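PDB 2WNW: activated BY transcription factor SSRB, which belongs to glycosyl hydrolase family 30 and combines a TIM barrel with a beta-sandwich domain. Local coordinates for residues H122-I127 against L178-R183; M137-S142 against H184-Q189; Q13-E18 against R363-Y368. All coordinates share one frame; numbering follows the deposited sequence.

Contact 1: residues H122-I127 against L178-R183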
loop_
_atom_site.group_PDB
_atom_site.type_symbol
_atom_site.label_atom_id
_atom_site.label_comp_id
_atom_site.label_asym_id
_atom_site.label_seq_id
_atom_site.Cartn_x
_atom_site.Cartn_y
_atom_site.Cartn_z
ATOM N N HIS A 122 -39.800 15.817 -1.308
ATOM C CA HIS A 122 -38.877 15.137 -0.402
ATOM C C HIS A 122 -37.377 15.334 -0.606
ATOM O O HIS A 122 -36.612 15.295 0.359
ATOM C CB HIS A 122 -39.185 13.640 -0.420
ATOM C CG HIS A 122 -40.573 13.307 0.029
ATOM N ND1 HIS A 122 -41.151 12.077 -0.195
ATOM C CD2 HIS A 122 -41.493 14.039 0.701
ATOM C CE1 HIS A 122 -42.369 12.063 0.321
ATOM N NE2 HIS A 122 -42.600 13.243 0.870
ATOM N N LEU A 123 -36.951 15.540 -1.848
ATOM C CA LEU A 123 -35.529 15.699 -2.130
ATOM C C LEU A 123 -35.061 17.109 -2.439
ATOM O O LEU A 123 -34.093 17.587 -1.854
ATOM C CB LEU A 123 -35.123 14.787 -3.293
ATOM C CG LEU A 123 -34.973 13.299 -2.983
ATOM C CD1 LEU A 123 -34.942 12.502 -4.271
ATOM C CD2 LEU A 123 -33.697 13.081 -2.185
ATOM N N ILE A 124 -35.746 17.772 -3.363
ATOM C CA ILE A 124 -35.355 19.109 -3.781
ATOM C C ILE A 124 -35.194 20.152 -2.673
ATOM O O ILE A 124 -34.289 20.986 -2.739
ATOM C CB ILE A 124 -36.307 19.613 -4.894
ATOM C CG1 ILE A 124 -36.168 18.683 -6.109
ATOM C CG2 ILE A 124 -35.967 21.047 -5.287
ATOM C CD1 ILE A 124 -36.937 19.120 -7.337
ATOM N N PRO A 125 -36.058 20.130 -1.641
ATOM C CA PRO A 125 -35.895 21.129 -0.576
ATOM C C PRO A 125 -34.530 21.009 0.115
ATOM O O PRO A 125 -33.834 22.004 0.321
ATOM C CB PRO A 125 -37.055 20.813 0.366
ATOM C CG PRO A 125 -38.118 20.349 -0.581
ATOM C CD PRO A 125 -37.338 19.417 -1.494
ATOM N N LEU A 126 -34.151 19.784 0.466
ATOM C CA LEU A 126 -32.866 19.535 1.125
ATOM C C LEU A 126 -31.714 19.951 0.206
ATOM O O LEU A 126 -30.827 20.713 0.604
ATOM C CB LEU A 126 -32.722 18.046 1.455
ATOM C CG LEU A 126 -31.873 17.614 2.658
ATOM C CD1 LEU A 126 -31.513 16.146 2.483
ATOM C CD2 LEU A 126 -30.619 18.460 2.791
ATOM N N ILE A 127 -31.730 19.442 -1.024
ATOM C CA ILE A 127 -30.682 19.752 -1.995
ATOM C C ILE A 127 -30.560 21.253 -2.241
ATOM O O ILE A 127 -29.454 21.795 -2.274
ATOM C CB ILE A 127 -30.945 19.049 -3.346
ATOM C CG1 ILE A 127 -30.967 17.533 -3.146
ATOM C CG2 ILE A 127 -29.859 19.419 -4.344
ATOM C CD1 ILE A 127 -31.437 16.764 -4.362
ATOM N N LEU A 178 -32.836 14.909 -15.458
ATOM C CA LEU A 178 -31.849 15.986 -15.493
ATOM C C LEU A 178 -32.485 17.339 -15.825
ATOM O O LEU A 178 -32.141 18.353 -15.220
ATOM C CB LEU A 178 -30.745 15.666 -16.507
ATOM C CG LEU A 178 -29.821 14.485 -16.178
ATOM C CD1 LEU A 178 -28.878 14.224 -17.345
ATOM C CD2 LEU A 178 -29.030 14.788 -14.909
ATOM N N LEU A 179 -33.407 17.355 -16.786
ATOM C CA LEU A 179 -34.081 18.598 -17.162
ATOM C C LEU A 179 -34.951 19.093 -16.011
ATOM O O LEU A 179 -34.996 20.289 -15.718
ATOM C CB LEU A 179 -34.943 18.378 -18.407
ATOM C CG LEU A 179 -34.165 18.006 -19.669
ATOM C CD1 LEU A 179 -35.129 17.702 -20.797
ATOM C CD2 LEU A 179 -33.230 19.149 -20.044
ATOM N N GLU A 180 -35.644 18.159 -15.367
ATOM C CA GLU A 180 -36.508 18.471 -14.229
ATOM C C GLU A 180 -35.704 19.155 -13.123
ATOM O O GLU A 180 -36.092 20.209 -12.616
ATOM C CB GLU A 180 -37.145 17.180 -13.706
ATOM C CG GLU A 180 -37.672 17.223 -12.274
ATOM C CD GLU A 180 -38.752 18.266 -12.056
ATOM O OE1 GLU A 180 -39.426 18.660 -13.032
ATOM O OE2 GLU A 180 -38.937 18.681 -10.890
ATOM N N TYR A 181 -34.576 18.557 -12.752
ATOM C CA TYR A 181 -33.742 19.137 -11.711
ATOM C C TYR A 181 -33.134 20.477 -12.125
ATOM O O TYR A 181 -33.020 21.387 -11.305
ATOM C CB TYR A 181 -32.647 18.146 -11.293
ATOM C CG TYR A 181 -33.118 17.146 -10.251
ATOM C CD1 TYR A 181 -32.421 16.974 -9.055
ATOM C CD2 TYR A 181 -34.287 16.408 -10.440
ATOM C CE1 TYR A 181 -32.882 16.095 -8.069
ATOM C CE2 TYR A 181 -34.755 15.531 -9.465
ATOM C CZ TYR A 181 -34.050 15.378 -8.282
ATOM O OH TYR A 181 -34.516 14.518 -7.313
ATOM N N ARG A 182 -32.759 20.615 -13.394
ATOM C CA ARG A 182 -32.179 21.872 -13.852
ATOM C C ARG A 182 -33.207 23.001 -13.736
ATOM O O ARG A 182 -32.854 24.148 -13.451
ATOM C CB ARG A 182 -31.684 21.747 -15.299
ATOM C CG ARG A 182 -30.867 22.949 -15.756
ATOM C CD ARG A 182 -30.001 22.633 -16.970
ATOM N NE ARG A 182 -30.783 22.352 -18.170
ATOM C CZ ARG A 182 -30.247 22.056 -19.351
ATOM N NH1 ARG A 182 -28.927 22.003 -19.486
ATOM N NH2 ARG A 182 -31.025 21.819 -20.398
ATOM N N ARG A 183 -34.476 22.673 -13.953
ATOM C CA ARG A 183 -35.549 23.660 -13.849
ATOM C C ARG A 183 -35.669 24.187 -12.423
ATOM O O ARG A 183 -36.115 25.312 -12.206
ATOM C CB ARG A 183 -36.886 23.044 -14.256
ATOM C CG ARG A 183 -37.181 23.061 -15.744
ATOM C CD ARG A 183 -38.463 22.297 -16.005
ATOM N NE ARG A 183 -39.496 22.673 -15.042
ATOM C CZ ARG A 183 -40.385 21.826 -14.534
ATOM N NH1 ARG A 183 -40.369 20.549 -14.898
ATOM N NH2 ARG A 183 -41.282 22.250 -13.651
#
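Tyr181 OH is held by one hydrogen bond, to Asp119 OD1 just ahead of the segment 122-127, and Leu123 covers it with its CD1 methyl, 3.7 Å from the hydroxyl oxygen. With CG anti to its own carbonyl carbon (chi1 -84°), the phenol reaches out of helix 167-183 toward the start of helix 124-133 and buries more surface in the contact than any other residue. Ile127 crosses it at about a right angle and meets the ring edge, its CD1 lying 4.0 Å from Tyr181 CE1. Ile124 comes in obliquely, with CG1 4.5 Å from Tyr181 CZ. Beyond the ring, the CD1 methyl of Ile124 approaches the Glu180 carboxylate, 4.1 Å from OE2. The other carboxylate oxygen, Glu180 OE1, forms a salt bridge with Arg183 NH1 at 2.8 Å, one helical turn on. This arginine may offset the nearby charge of Glu120, whose OE2 lies close to Glu180 OE2. Tyr181 and Ile127 both also rest on Met88 of strand 85-90. The contact is thus a buried side-by-side packing of two neighbouring outer helices against the strands of a TIM barrel.

Contact 2: residues M137-S142 against H184-Q189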
loop_
_atom_site.group_PDB
_atom_site.type_symbol
_atom_site.label_atom_id
_atom_site.label_comp_id
_atom_site.label_asym_id
_atom_site.label_seq_id
_atom_site.Cartn_x
_atom_site.Cartn_y
_atom_site.Cartn_z
ATOM N N MET A 137 -21.400 22.919 -5.498
ATOM C CA MET A 137 -21.312 21.488 -5.222
ATOM C C MET A 137 -21.393 20.705 -6.526
ATOM O O MET A 137 -22.148 21.068 -7.428
ATOM C CB MET A 137 -22.472 21.028 -4.337
ATOM C CG MET A 137 -22.456 21.519 -2.914
ATOM S SD MET A 137 -23.821 20.739 -2.026
ATOM C CE MET A 137 -23.235 19.034 -1.977
ATOM N N LYS A 138 -20.619 19.630 -6.620
ATOM C CA LYS A 138 -20.637 18.777 -7.803
ATOM C C LYS A 138 -21.577 17.625 -7.443
ATOM O O LYS A 138 -21.276 16.826 -6.551
ATOM C CB LYS A 138 -19.232 18.248 -8.097
ATOM C CG LYS A 138 -19.155 17.310 -9.291
ATOM C CD LYS A 138 -17.766 16.703 -9.434
ATOM C CE LYS A 138 -17.715 15.722 -10.597
ATOM N NZ LYS A 138 -16.399 15.036 -10.716
ATOM N N LEU A 139 -22.710 17.542 -8.134
ATOM C CA LEU A 139 -23.703 16.515 -7.845
ATOM C C LEU A 139 -23.693 15.325 -8.801
ATOM O O LEU A 139 -23.567 15.481 -10.019
ATOM C CB LEU A 139 -25.100 17.148 -7.827
ATOM C CG LEU A 139 -25.247 18.407 -6.960
ATOM C CD1 LEU A 139 -26.650 18.985 -7.111
ATOM C CD2 LEU A 139 -24.966 18.069 -5.506
ATOM N N MET A 140 -23.839 14.136 -8.227
ATOM C CA MET A 140 -23.859 12.893 -8.986
ATOM C C MET A 140 -25.196 12.185 -8.776
ATOM O O MET A 140 -25.702 12.127 -7.657
ATOM C CB MET A 140 -22.722 11.987 -8.518
ATOM C CG MET A 140 -22.650 10.637 -9.217
ATOM S SD MET A 140 -21.262 9.676 -8.580
ATOM C CE MET A 140 -21.401 8.160 -9.517
ATOM N N ALA A 141 -25.769 11.653 -9.850
ATOM C CA ALA A 141 -27.043 10.947 -9.757
ATOM C C ALA A 141 -26.853 9.516 -10.240
ATOM O O ALA A 141 -26.168 9.278 -11.236
ATOM C CB ALA A 141 -28.108 11.657 -10.595
ATOM N N SER A 142 -27.454 8.570 -9.519
ATOM C CA SER A 142 -27.360 7.148 -9.845
ATOM C C SER A 142 -28.710 6.469 -9.648
ATOM O O SER A 142 -29.428 6.775 -8.699
ATOM C CB SER A 142 -26.351 6.441 -8.927
ATOM O OG SER A 142 -25.070 7.037 -8.976
ATOM N N HIS A 184 -35.274 23.365 -11.455
ATOM C CA HIS A 184 -35.336 23.746 -10.048
ATOM C C HIS A 184 -33.988 24.257 -9.548
ATOM O O HIS A 184 -33.730 24.293 -8.343
ATOM C CB HIS A 184 -35.805 22.555 -9.207
ATOM C CG HIS A 184 -37.227 22.163 -9.465
ATOM N ND1 HIS A 184 -38.273 22.590 -8.675
ATOM C CD2 HIS A 184 -37.782 21.417 -10.449
ATOM C CE1 HIS A 184 -39.410 22.124 -9.162
ATOM N NE2 HIS A 184 -39.140 21.409 -10.239
ATOM N N GLY A 185 -33.131 24.649 -10.486
ATOM C CA GLY A 185 -31.820 25.171 -10.141
ATOM C C GLY A 185 -30.805 24.146 -9.667
ATOM O O GLY A 185 -29.836 24.500 -8.999
ATOM N N ILE A 186 -31.009 22.878 -10.010
ATOM C CA ILE A 186 -30.083 21.830 -9.590
ATOM C C ILE A 186 -29.377 21.219 -10.797
ATOM O O ILE A 186 -29.993 20.520 -11.608
ATOM C CB ILE A 186 -30.819 20.714 -8.820
ATOM C CG1 ILE A 186 -31.609 21.325 -7.658
ATOM C CG2 ILE A 186 -29.815 19.695 -8.290
ATOM C CD1 ILE A 186 -32.537 20.344 -6.961
ATOM N N ASN A 187 -28.081 21.495 -10.915
ATOM C CA ASN A 187 -27.294 20.973 -12.024
ATOM C C ASN A 187 -26.523 19.733 -11.601
ATOM O O ASN A 187 -25.897 19.704 -10.542
ATOM C CB ASN A 187 -26.325 22.040 -12.533
ATOM C CG ASN A 187 -27.039 23.286 -13.021
ATOM O OD1 ASN A 187 -27.907 23.215 -13.890
ATOM N ND2 ASN A 187 -26.675 24.434 -12.465
ATOM N N VAL A 188 -26.581 18.707 -12.439
ATOM C CA VAL A 188 -25.891 17.453 -12.174
ATOM C C VAL A 188 -24.651 17.403 -13.058
ATOM O O VAL A 188 -24.706 17.769 -14.234
ATOM C CB VAL A 188 -26.819 16.255 -12.483
ATOM C CG1 VAL A 188 -26.084 14.934 -12.268
ATOM C CG2 VAL A 188 -28.050 16.330 -11.596
ATOM N N GLN A 189 -23.530 16.967 -12.492
ATOM C CA GLN A 189 -22.294 16.898 -13.254
ATOM C C GLN A 189 -21.784 15.479 -13.451
ATOM O O GLN A 189 -20.834 15.258 -14.202
ATOM C CB GLN A 189 -21.206 17.734 -12.578
ATOM C CG GLN A 189 -21.575 19.195 -12.385
ATOM C CD GLN A 189 -20.425 20.010 -11.825
ATOM O OE1 GLN A 189 -20.631 21.067 -11.232
ATOM N NE2 GLN A 189 -19.204 19.525 -12.022
HETATM O O HOH W 1 -23.257 19.683 -9.865
#
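In the TIM barrel, strand 138-143 is met here by the loop that leaves helix 167-183 and leads into strand 190-192, its parallel neighbour; the touching parts of the two segments run 79° apart. One direct backbone hydrogen bond joins them: Gln189 N donates to Leu139 O at 2.9 Å, nearly straight at 158° and in the plane of the carbonyl. Just beyond it, Leu139 and Ala141 both share backbone bonds with Ala190, so Gln189 stands where the pairing of the two strands begins.

A water extends this bonding with three hydrogen bonds. It accepts from Leu139 N at 2.8 Å and donates to Asn187 O at 2.7 Å and to Met137 O at 3.0 Å, bridging backbone groups where the chains diverge.

At the more exposed margin, Lys138 and Gln189 cross at about a right angle. Both chains are extended, and Lys138 CG touches Gln189 NE2 at 3.5 Å, while the ammonium end of the lysine goes on to salt bridges with Glu234 and Asp46.

The loop itself starts from a Schellman motif: Gly185, at positive phi, donates its N to Arg182 O, and Ile186 N reaches back to Tyr181 O, which ends the helix and turns the chain toward the strand. Apolar contacts fill the layer between the barrel strand and the helices outside it. Val188 CG1, anti to its backbone N, lies 4.2 Å from Ala141 CB, and Leu139 CD1 presses on Ile186 CG2 at 3.5 Å, tighter than a usual methyl-methyl contact.

Contact 3: residues Q13-E18 against R363-Y368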
loop_
_atom_site.group_PDB
_atom_site.type_symbol
_atom_site.label_atom_id
_atom_site.label_comp_id
_atom_site.label_asym_id
_atom_site.label_seq_id
_atom_site.Cartn_x
_atom_site.Cartn_y
_atom_site.Cartn_z
ATOM N N GLN A 13 -13.580 11.720 23.945
ATOM C CA GLN A 13 -14.636 12.535 23.354
ATOM C C GLN A 13 -14.160 13.935 22.953
ATOM O O GLN A 13 -14.935 14.891 22.985
ATOM C CB GLN A 13 -15.812 12.654 24.331
ATOM C CG GLN A 13 -16.474 11.328 24.687
ATOM C CD GLN A 13 -17.413 10.833 23.604
ATOM O OE1 GLN A 13 -17.031 10.714 22.441
ATOM N NE2 GLN A 13 -18.654 10.538 23.986
ATOM N N GLN A 14 -12.884 14.053 22.593
ATOM C CA GLN A 14 -12.312 15.328 22.157
ATOM C C GLN A 14 -12.153 15.263 20.643
ATOM O O GLN A 14 -11.374 14.461 20.137
ATOM C CB GLN A 14 -10.938 15.559 22.788
ATOM C CG GLN A 14 -10.930 16.588 23.899
ATOM C CD GLN A 14 -11.786 16.179 25.071
ATOM O OE1 GLN A 14 -11.498 15.193 25.747
ATOM N NE2 GLN A 14 -12.851 16.932 25.319
ATOM N N PHE A 15 -12.877 16.114 19.925
ATOM C CA PHE A 15 -12.809 16.101 18.468
ATOM C C PHE A 15 -12.439 17.428 17.821
ATOM O O PHE A 15 -12.888 18.492 18.244
ATOM C CB PHE A 15 -14.150 15.642 17.892
ATOM C CG PHE A 15 -14.499 14.222 18.220
ATOM C CD1 PHE A 15 -13.895 13.168 17.539
ATOM C CD2 PHE A 15 -15.436 13.935 19.206
ATOM C CE1 PHE A 15 -14.220 11.850 17.835
ATOM C CE2 PHE A 15 -15.768 12.615 19.511
ATOM C CZ PHE A 15 -15.159 11.572 18.824
ATOM N N LEU A 16 -11.622 17.336 16.777
ATOM C CA LEU A 16 -11.191 18.489 15.999
ATOM C C LEU A 16 -10.719 19.672 16.841
ATOM O O LEU A 16 -11.192 20.798 16.671
ATOM C CB LEU A 16 -12.332 18.926 15.074
ATOM C CG LEU A 16 -12.868 17.850 14.119
ATOM C CD1 LEU A 16 -14.117 18.358 13.420
ATOM C CD2 LEU A 16 -11.796 17.475 13.102
ATOM N N VAL A 17 -9.783 19.413 17.746
ATOM C CA VAL A 17 -9.238 20.466 18.596
ATOM C C VAL A 17 -8.056 21.093 17.864
ATOM O O VAL A 17 -7.080 20.411 17.555
ATOM C CB VAL A 17 -8.767 19.896 19.943
ATOM C CG1 VAL A 17 -8.205 21.008 20.818
ATOM C CG2 VAL A 17 -9.930 19.194 20.639
ATOM N N GLU A 18 -8.144 22.390 17.579
ATOM C CA GLU A 18 -7.073 23.069 16.860
ATOM C C GLU A 18 -6.147 23.911 17.727
ATOM O O GLU A 18 -6.558 24.483 18.734
ATOM C CB GLU A 18 -7.649 23.966 15.760
ATOM C CG GLU A 18 -6.571 24.582 14.874
ATOM C CD GLU A 18 -7.118 25.523 13.819
ATOM O OE1 GLU A 18 -8.108 25.165 13.144
ATOM O OE2 GLU A 18 -6.544 26.620 13.655
ATOM N N ARG A 363 -24.389 14.167 16.306
ATOM C CA ARG A 363 -23.248 13.913 15.431
ATOM C C ARG A 363 -22.460 12.703 15.919
ATOM O O ARG A 363 -21.916 12.710 17.028
ATOM C CB ARG A 363 -22.325 15.134 15.386
ATOM C CG ARG A 363 -22.816 16.253 14.485
ATOM C CD ARG A 363 -21.918 17.466 14.585
ATOM N NE ARG A 363 -22.028 18.102 15.893
ATOM C CZ ARG A 363 -21.263 19.111 16.297
ATOM N NH1 ARG A 363 -20.328 19.599 15.494
ATOM N NH2 ARG A 363 -21.435 19.631 17.506
ATOM N N ASN A 364 -22.402 11.665 15.091
ATOM C CA ASN A 364 -21.677 10.450 15.443
ATOM C C ASN A 364 -20.181 10.606 15.184
ATOM O O ASN A 364 -19.755 11.566 14.543
ATOM C CB ASN A 364 -22.238 9.266 14.652
ATOM C CG ASN A 364 -23.648 8.906 15.082
ATOM O OD1 ASN A 364 -23.898 8.664 16.262
ATOM N ND2 ASN A 364 -24.578 8.874 14.129
ATOM N N HIS A 365 -19.385 9.664 15.683
ATOM C CA HIS A 365 -17.936 9.720 15.498
ATOM C C HIS A 365 -17.553 9.879 14.027
ATOM O O HIS A 365 -16.614 10.605 13.697
ATOM C CB HIS A 365 -17.271 8.454 16.060
ATOM C CG HIS A 365 -17.082 8.467 17.548
ATOM N ND1 HIS A 365 -17.985 9.051 18.411
ATOM C CD2 HIS A 365 -16.112 7.932 18.328
ATOM C CE1 HIS A 365 -17.581 8.872 19.656
ATOM N NE2 HIS A 365 -16.447 8.196 19.634
ATOM N N SER A 366 -18.275 9.194 13.148
ATOM C CA SER A 366 -17.989 9.254 11.717
ATOM C C SER A 366 -18.005 10.680 11.166
ATOM O O SER A 366 -17.226 11.008 10.276
ATOM C CB SER A 366 -18.986 8.386 10.946
ATOM O OG SER A 366 -20.313 8.823 11.174
ATOM N N TRP A 367 -18.879 11.530 11.695
ATOM C CA TRP A 367 -18.947 12.912 11.224
ATOM C C TRP A 367 -17.600 13.599 11.452
ATOM O O TRP A 367 -17.098 14.294 10.571
ATOM C CB TRP A 367 -20.050 13.686 11.959
ATOM C CG TRP A 367 -20.314 15.055 11.379
ATOM C CD1 TRP A 367 -21.094 15.351 10.297
ATOM C CD2 TRP A 367 -19.775 16.304 11.838
ATOM N NE1 TRP A 367 -21.077 16.709 10.052
ATOM C CE2 TRP A 367 -20.273 17.316 10.983
ATOM C CE3 TRP A 367 -18.918 16.667 12.888
ATOM C CZ2 TRP A 367 -19.940 18.669 11.145
ATOM C CZ3 TRP A 367 -18.587 18.012 13.050
ATOM C CH2 TRP A 367 -19.100 18.995 12.180
ATOM N N TYR A 368 -17.012 13.397 12.629
ATOM C CA TYR A 368 -15.719 14.007 12.938
ATOM C C TYR A 368 -14.598 13.347 12.144
ATOM O O TYR A 368 -13.640 14.008 11.752
ATOM C CB TYR A 368 -15.414 13.920 14.437
ATOM C CG TYR A 368 -16.448 14.604 15.297
ATOM C CD1 TYR A 368 -17.495 13.882 15.868
ATOM C CD2 TYR A 368 -16.407 15.984 15.500
ATOM C CE1 TYR A 368 -18.478 14.516 16.620
ATOM C CE2 TYR A 368 -17.389 16.629 16.250
ATOM C CZ TYR A 368 -18.420 15.890 16.804
ATOM O OH TYR A 368 -19.403 16.525 17.526
#
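Phe15, His365 and Tyr368 all place CG anti to their own carbonyl carbons, beside the backbone N, and in Phe15 (chi1 -65°) this sends the ring from its strand into the first turn of helix 365-374. There it forms an offset stack on Tyr368, with centroids 4.3 Å apart and planes 15° from parallel. The stack is shifted so far that Phe15 CB itself lies over the tyrosine face, 3.3 Å from Tyr368 CD2. The opposite face of Tyr368 carries Trp367 CE3. The far end of Phe15 makes a T-shaped pair with His365: the CZ corner points at the middle of the imidazole face, the planes at 71°, with Phe15 CZ 3.7 Å from His365 NE2. Gln13 brings its OE1 to 3.4 Å from His365 CE1. Leu16, at the corner where the chain turns between two strands, sets CD1 against the edge of Tyr368, 3.9 Å from CD2. Trp310 of helix 305-322 adds another ring to Phe15. No hydrogen bond crosses between the two segments, so the N-terminal strands of the beta sandwich and a helix of the TIM barrel meet here through dispersion and ring electrostatics.

Contacts 1 and 2 are parts of one region of the barrel, their centres 8 Å apart and their segments alternating along the chain: helix 124-133, strand 138-143, helix 167-183, then the loop into strand 190-192. They also touch directly, Leu178 CD2 lying 3.6 Å from Val188 CB and Ile124 CD1 3.7 Å from His184 CG, so helix packing and strand pairing share one apolar layer. Contact 3 stands apart, its centre about 31 Å from that of contact 1 and about 29 Å from that of contact 2, with nearest atoms about 12 Å away in both cases. Along the chain it encloses the other two, closing the N-terminal strands onto the barrel after its last strand.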